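Local atomic coordinates of 3-hexulose-6-phosphate synthase (Mycobacterium gastri, PDB entry 3AJX), a protein that folds as an eight-stranded parallel TIM barrel of the HUMPS family of enzymes and holds a magnesium ion. Residues Gly166-Thr171 / Gly186-Gly191; Asp27-Gly32 / Thr45-Ala50. The protein carries 1 engineered substitution. All coordinates share one frame; numbering follows the deposited sequence.

How the contacts relate
Both contacts belong to one TIM barrel and follow each other along the chain, contact 2 closing before contact 1 opens. Contact 2 packs the helix 42-50 against the outer side of strand 28-31, whose inward-facing Glu30 joins Asp59 in the magnesium site. Contact 1 lies where the chain leaves strands 161-164 and 182-185, and there backbone NH groups hold a sulfate ion. The side chain of Leu31 in contact 2 is about 9 Å from the magnesium ion and that of Val167 in contact 1 about 11 Å. The two contacts do not touch: their centres lie about 19 Å apart and their nearest atoms about 7 Å.

Contact 1 of 2, residues Gly166-Thr171 / Gly186-Gly191; sequences GVKVAT and GGAIYG. With SO4 (sulfate ion), chain G.
The anion site after strands 161-164 and 182-185, the place where many phosphate-binding TIM barrels hold their phosphate, brings Ala188 of the short helix 187-190 against Val167 and Lys168. The methyl CB of Ala188 points at the loop and sits 3.5 Å from Val167 O, with Lys168 CG looser beside that CB at 4.3 Å. No direct hydrogen bond joins the segments; a sulfate ion, probably from the crystallisation liquor, and one water do so instead. Gly187 N sends an almost straight bond to sulfate O1 (3.0 Å, 178°), Gly186 N binds O3 at 3.0 Å, and Gly166 N reaches O2 from the other loop at 3.1 Å. The anion thus lies at the N-terminal end of the helix, with Gly186 at its N-cap; Gln140 NE2 adds a further bond. The water donates to Val167 O (2.8 Å) and to sulfate O3, and accepts from Ala188 N. Within the loop, Lys168 N gives a straight bond to Thr171 OG1. The Lys168 chain runs extended until its last torsion (chi4 61°) turns the ammonium back, and NZ meets Gly166 O at 3.0 Å, tilted 24° from the carbonyl plane.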
loop_
_atom_site.group_PDB
_atom_site.type_symbol
_atom_site.label_atom_id
_atom_site.label_comp_id
_atom_site.label_asym_id
_atom_site.label_seq_id
_atom_site.Cartn_x
_atom_site.Cartn_y
_atom_site.Cartn_z
ATOM N N GLY A 166 1.431 -11.980 14.890
ATOM C CA GLY A 166 1.052 -12.073 16.286
ATOM C C GLY A 166 2.058 -12.828 17.131
ATOM O O GLY A 166 1.689 -13.485 18.107
ATOM N N VAL A 167 3.331 -12.734 16.761
ATOM C CA VAL A 167 4.387 -13.410 17.500
ATOM C C VAL A 167 4.451 -12.894 18.936
ATOM O O VAL A 167 4.331 -11.693 19.185
ATOM C CB VAL A 167 5.765 -13.198 16.827
ATOM C CG1 VAL A 167 6.859 -13.860 17.651
ATOM C CG2 VAL A 167 5.749 -13.781 15.421
ATOM N N LYS A 168 4.623 -13.820 19.872
ATOM C CA LYS A 168 4.717 -13.498 21.292
ATOM C C LYS A 168 5.839 -14.347 21.880
ATOM O O LYS A 168 6.355 -15.244 21.214
ATOM C CB LYS A 168 3.396 -13.818 22.002
ATOM C CG LYS A 168 2.189 -13.059 21.461
ATOM C CD LYS A 168 0.897 -13.528 22.119
ATOM C CE LYS A 168 -0.322 -12.826 21.532
ATOM N NZ LYS A 168 -0.493 -13.091 20.073
ATOM N N VAL A 169 6.218 -14.071 23.123
ATOM C CA VAL A 169 7.285 -14.832 23.766
ATOM C C VAL A 169 7.082 -16.339 23.625
ATOM O O VAL A 169 8.033 -17.080 23.378
ATOM C CB VAL A 169 7.394 -14.477 25.263
ATOM C CG1 VAL A 169 8.337 -15.445 25.966
ATOM C CG2 VAL A 169 7.901 -13.052 25.415
ATOM N N ALA A 170 5.839 -16.787 23.770
ATOM C CA ALA A 170 5.516 -18.207 23.672
ATOM C C ALA A 170 5.842 -18.827 22.315
ATOM O O ALA A 170 6.168 -20.012 22.235
ATOM C CB ALA A 170 4.037 -18.428 23.996
ATOM N N THR A 171 5.763 -18.032 21.251
ATOM C CA THR A 171 6.034 -18.547 19.913
ATOM C C THR A 171 7.412 -18.207 19.336
ATOM O O THR A 171 7.745 -18.639 18.232
ATOM C CB THR A 171 4.945 -18.085 18.912
ATOM O OG1 THR A 171 4.730 -16.676 19.052
ATOM C CG2 THR A 171 3.636 -18.827 19.164
ATOM N N GLY A 186 4.672 -6.926 16.921
ATOM C CA GLY A 186 3.935 -5.675 16.866
ATOM C C GLY A 186 3.087 -5.462 18.107
ATOM O O GLY A 186 3.529 -4.820 19.059
ATOM N N GLY A 187 1.875 -6.009 18.097
ATOM C CA GLY A 187 0.971 -5.859 19.225
ATOM C C GLY A 187 1.534 -6.322 20.557
ATOM O O GLY A 187 1.197 -5.766 21.602
ATOM N N ALA A 188 2.383 -7.344 20.531
ATOM C CA ALA A 188 2.978 -7.855 21.758
ATOM C C ALA A 188 3.796 -6.757 22.436
ATOM O O ALA A 188 3.962 -6.755 23.659
ATOM C CB ALA A 188 3.865 -9.061 21.452
ATOM N N ILE A 189 4.300 -5.819 21.641
ATOM C CA ILE A 189 5.096 -4.730 22.184
ATOM C C ILE A 189 4.298 -3.436 22.387
ATOM O O ILE A 189 4.158 -2.976 23.523
ATOM C CB ILE A 189 6.335 -4.440 21.296
ATOM C CG1 ILE A 189 7.279 -5.649 21.316
ATOM C CG2 ILE A 189 7.067 -3.199 21.803
ATOM C CD1 ILE A 189 8.517 -5.487 20.447
ATOM N N TYR A 190 3.759 -2.857 21.314
ATOM C CA TYR A 190 3.020 -1.602 21.465
ATOM C C TYR A 190 1.678 -1.717 22.187
ATOM O O TYR A 190 1.138 -0.715 22.662
ATOM C CB TYR A 190 2.834 -0.890 20.105
ATOM C CG TYR A 190 1.948 -1.579 19.084
ATOM C CD1 TYR A 190 2.499 -2.221 17.973
ATOM C CD2 TYR A 190 0.558 -1.558 19.204
ATOM C CE1 TYR A 190 1.688 -2.821 17.006
ATOM C CE2 TYR A 190 -0.261 -2.155 18.243
ATOM C CZ TYR A 190 0.311 -2.785 17.149
ATOM O OH TYR A 190 -0.495 -3.383 16.205
ATOM N N GLY A 191 1.146 -2.931 22.285
ATOM C CA GLY A 191 -0.129 -3.122 22.958
ATOM C C GLY A 191 0.007 -3.458 24.434
ATOM O O GLY A 191 -0.995 -3.640 25.131
HETATM S S SO4 G . 2.019 -8.189 14.874
HETATM O O1 SO4 G . 0.952 -7.522 15.651
HETATM O O2 SO4 G . 1.430 -9.066 13.844
HETATM O O3 SO4 G . 2.849 -9.001 15.784
HETATM O O4 SO4 G . 2.859 -7.164 14.229
HETATM O O HOH W 1 2.893 -9.454 18.296
#

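Contact 2 of 2, residues Asp27-Gly32 / Thr45-Ala50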
loop_
_atom_site.group_PDB
_atom_site.type_symbol
_atom_site.label_atom_id
_atom_site.label_comp_id
_atom_site.label_asym_id
_atom_site.label_seq_id
_atom_site.Cartn_x
_atom_site.Cartn_y
_atom_site.Cartn_z
ATOM N N ASP A 27 16.773 -5.108 16.950
ATOM C CA ASP A 27 17.766 -4.927 15.899
ATOM C C ASP A 27 17.190 -4.065 14.785
ATOM O O ASP A 27 17.898 -3.279 14.155
ATOM C CB ASP A 27 18.152 -6.285 15.314
ATOM C CG ASP A 27 18.667 -7.240 16.360
ATOM O OD1 ASP A 27 19.808 -7.044 16.825
ATOM O OD2 ASP A 27 17.929 -8.179 16.724
ATOM N N ILE A 28 15.888 -4.214 14.562
ATOM C CA ILE A 28 15.202 -3.491 13.503
ATOM C C ILE A 28 13.991 -2.745 14.034
ATOM O O ILE A 28 13.205 -3.294 14.807
ATOM C CB ILE A 28 14.734 -4.480 12.405
ATOM C CG1 ILE A 28 15.945 -5.221 11.837
ATOM C CG2 ILE A 28 13.977 -3.743 11.301
ATOM C CD1 ILE A 28 15.582 -6.319 10.867
ATOM N N ILE A 29 13.860 -1.485 13.629
ATOM C CA ILE A 29 12.719 -0.666 14.021
ATOM C C ILE A 29 11.880 -0.446 12.770
ATOM O O ILE A 29 12.322 0.201 11.818
ATOM C CB ILE A 29 13.152 0.709 14.560
ATOM C CG1 ILE A 29 13.976 0.527 15.833
ATOM C CG2 ILE A 29 11.922 1.558 14.861
ATOM C CD1 ILE A 29 14.619 1.809 16.324
ATOM N N GLU A 30 10.675 -1.002 12.776
ATOM C CA GLU A 30 9.768 -0.875 11.643
ATOM C C GLU A 30 8.729 0.219 11.826
ATOM O O GLU A 30 8.107 0.324 12.883
ATOM C CB GLU A 30 9.024 -2.193 11.405
ATOM C CG GLU A 30 7.870 -2.072 10.416
ATOM C CD GLU A 30 6.926 -3.258 10.465
ATOM O OE1 GLU A 30 7.403 -4.386 10.698
ATOM O OE2 GLU A 30 5.706 -3.058 10.264
ATOM N N LEU A 31 8.557 1.030 10.787
ATOM C CA LEU A 31 7.542 2.078 10.780
ATOM C C LEU A 31 6.426 1.432 9.963
ATOM O O LEU A 31 6.579 1.199 8.762
ATOM C CB LEU A 31 8.046 3.346 10.080
ATOM C CG LEU A 31 9.203 4.139 10.706
ATOM C CD1 LEU A 31 8.890 4.427 12.169
ATOM C CD2 LEU A 31 10.492 3.357 10.590
ATOM N N GLY A 32 5.319 1.127 10.627
ATOM C CA GLY A 32 4.208 0.469 9.965
ATOM C C GLY A 32 3.567 1.215 8.817
ATOM O O GLY A 32 3.708 2.429 8.679
ATOM N N THR A 45 12.389 9.586 8.687
ATOM C CA THR A 45 13.538 10.444 8.923
ATOM C C THR A 45 13.741 10.730 10.403
ATOM O O THR A 45 14.866 10.703 10.899
ATOM C CB THR A 45 13.376 11.771 8.171
ATOM O OG1 THR A 45 13.087 11.497 6.794
ATOM C CG2 THR A 45 14.652 12.596 8.261
ATOM N N ALA A 46 12.644 10.988 11.105
ATOM C CA ALA A 46 12.706 11.285 12.533
ATOM C C ALA A 46 13.221 10.103 13.348
ATOM O O ALA A 46 14.053 10.268 14.240
ATOM C CB ALA A 46 11.330 11.704 13.033
ATOM N N VAL A 47 12.725 8.910 13.041
ATOM C CA VAL A 47 13.142 7.718 13.765
ATOM C C VAL A 47 14.599 7.360 13.491
ATOM O O VAL A 47 15.328 6.974 14.408
ATOM C CB VAL A 47 12.243 6.513 13.416
ATOM C CG1 VAL A 47 12.781 5.247 14.074
ATOM C CG2 VAL A 47 10.824 6.784 13.887
ATOM N N LYS A 48 15.031 7.490 12.239
ATOM C CA LYS A 48 16.415 7.169 11.897
ATOM C C LYS A 48 17.354 8.156 12.585
ATOM O O LYS A 48 18.437 7.785 13.037
ATOM C CB LYS A 48 16.624 7.221 10.379
ATOM C CG LYS A 48 18.032 6.816 9.924
ATOM C CD LYS A 48 18.352 5.368 10.292
ATOM C CE LYS A 48 19.743 4.959 9.830
ATOM N NZ LYS A 48 20.041 3.533 10.154
ATOM N N LYS A 49 16.929 9.413 12.672
ATOM C CA LYS A 49 17.743 10.442 13.311
ATOM C C LYS A 49 17.918 10.152 14.800
ATOM O O LYS A 49 18.998 10.354 15.358
ATOM C CB LYS A 49 17.100 11.821 13.128
ATOM C CG LYS A 49 17.930 12.963 13.699
ATOM C CD LYS A 49 17.200 14.293 13.600
ATOM C CE LYS A 49 18.006 15.404 14.258
ATOM N NZ LYS A 49 17.251 16.685 14.304
ATOM N N ALA A 50 16.853 9.675 15.437
ATOM C CA ALA A 50 16.885 9.359 16.862
ATOM C C ALA A 50 17.591 8.033 17.156
ATOM O O ALA A 50 18.033 7.796 18.281
ATOM C CB ALA A 50 15.464 9.324 17.418
#
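Val47 faces strand 28-31 with both branches of its isopropyl group and divides them between two strand residues, CG1 meeting Ile29 and CG2 meeting Leu31. Its first torsion sets this division: CG1 stands anti to the backbone N (chi1 174°), which leaves CG2 beside that N and anti to the carbonyl carbon. The two methyls therefore spread along the strand.

The meeting with Leu31 is the tighter one. Leu31 CD1 comes to 3.5 Å from Val47 CG2, closer than carbons usually pack, and lies 4.1 Å from Val47 CB as well, so this single methyl packs against CG2 with CB just behind it. The two side chains point in roughly opposite directions, and Leu31 brings its end methyl CD1 up to the end methyl CG2 of the valine. With Ile29 the approach is slanted and looser: its branch methyl CG2, anti to the backbone N, lies 3.9 Å from Val47 CG1. The longer arm of Ile29 starts off anti to the carbonyl carbon (chi1 -63°), and the Val47 contact is left to the short branch. No polar atom takes part; the three touching side chains are buried and hold by apolar packing alone.

This is a helix layer laid on the outside of a TIM barrel. Ile29 and Leu31 point toward the helix, while Glu30 between them points away from it, to the interior, where it binds the magnesium ion together with Asp59. Strand 28-31 runs parallel to its neighbours 2-7 and 55-62, with Ile29 bonded through its backbone to Ile55 and Phe57. Helices 33-39 and 42-50 make the crossover from strand 28-31 to strand 55-62, and Val56 of the latter touches both Leu31 and Lys48.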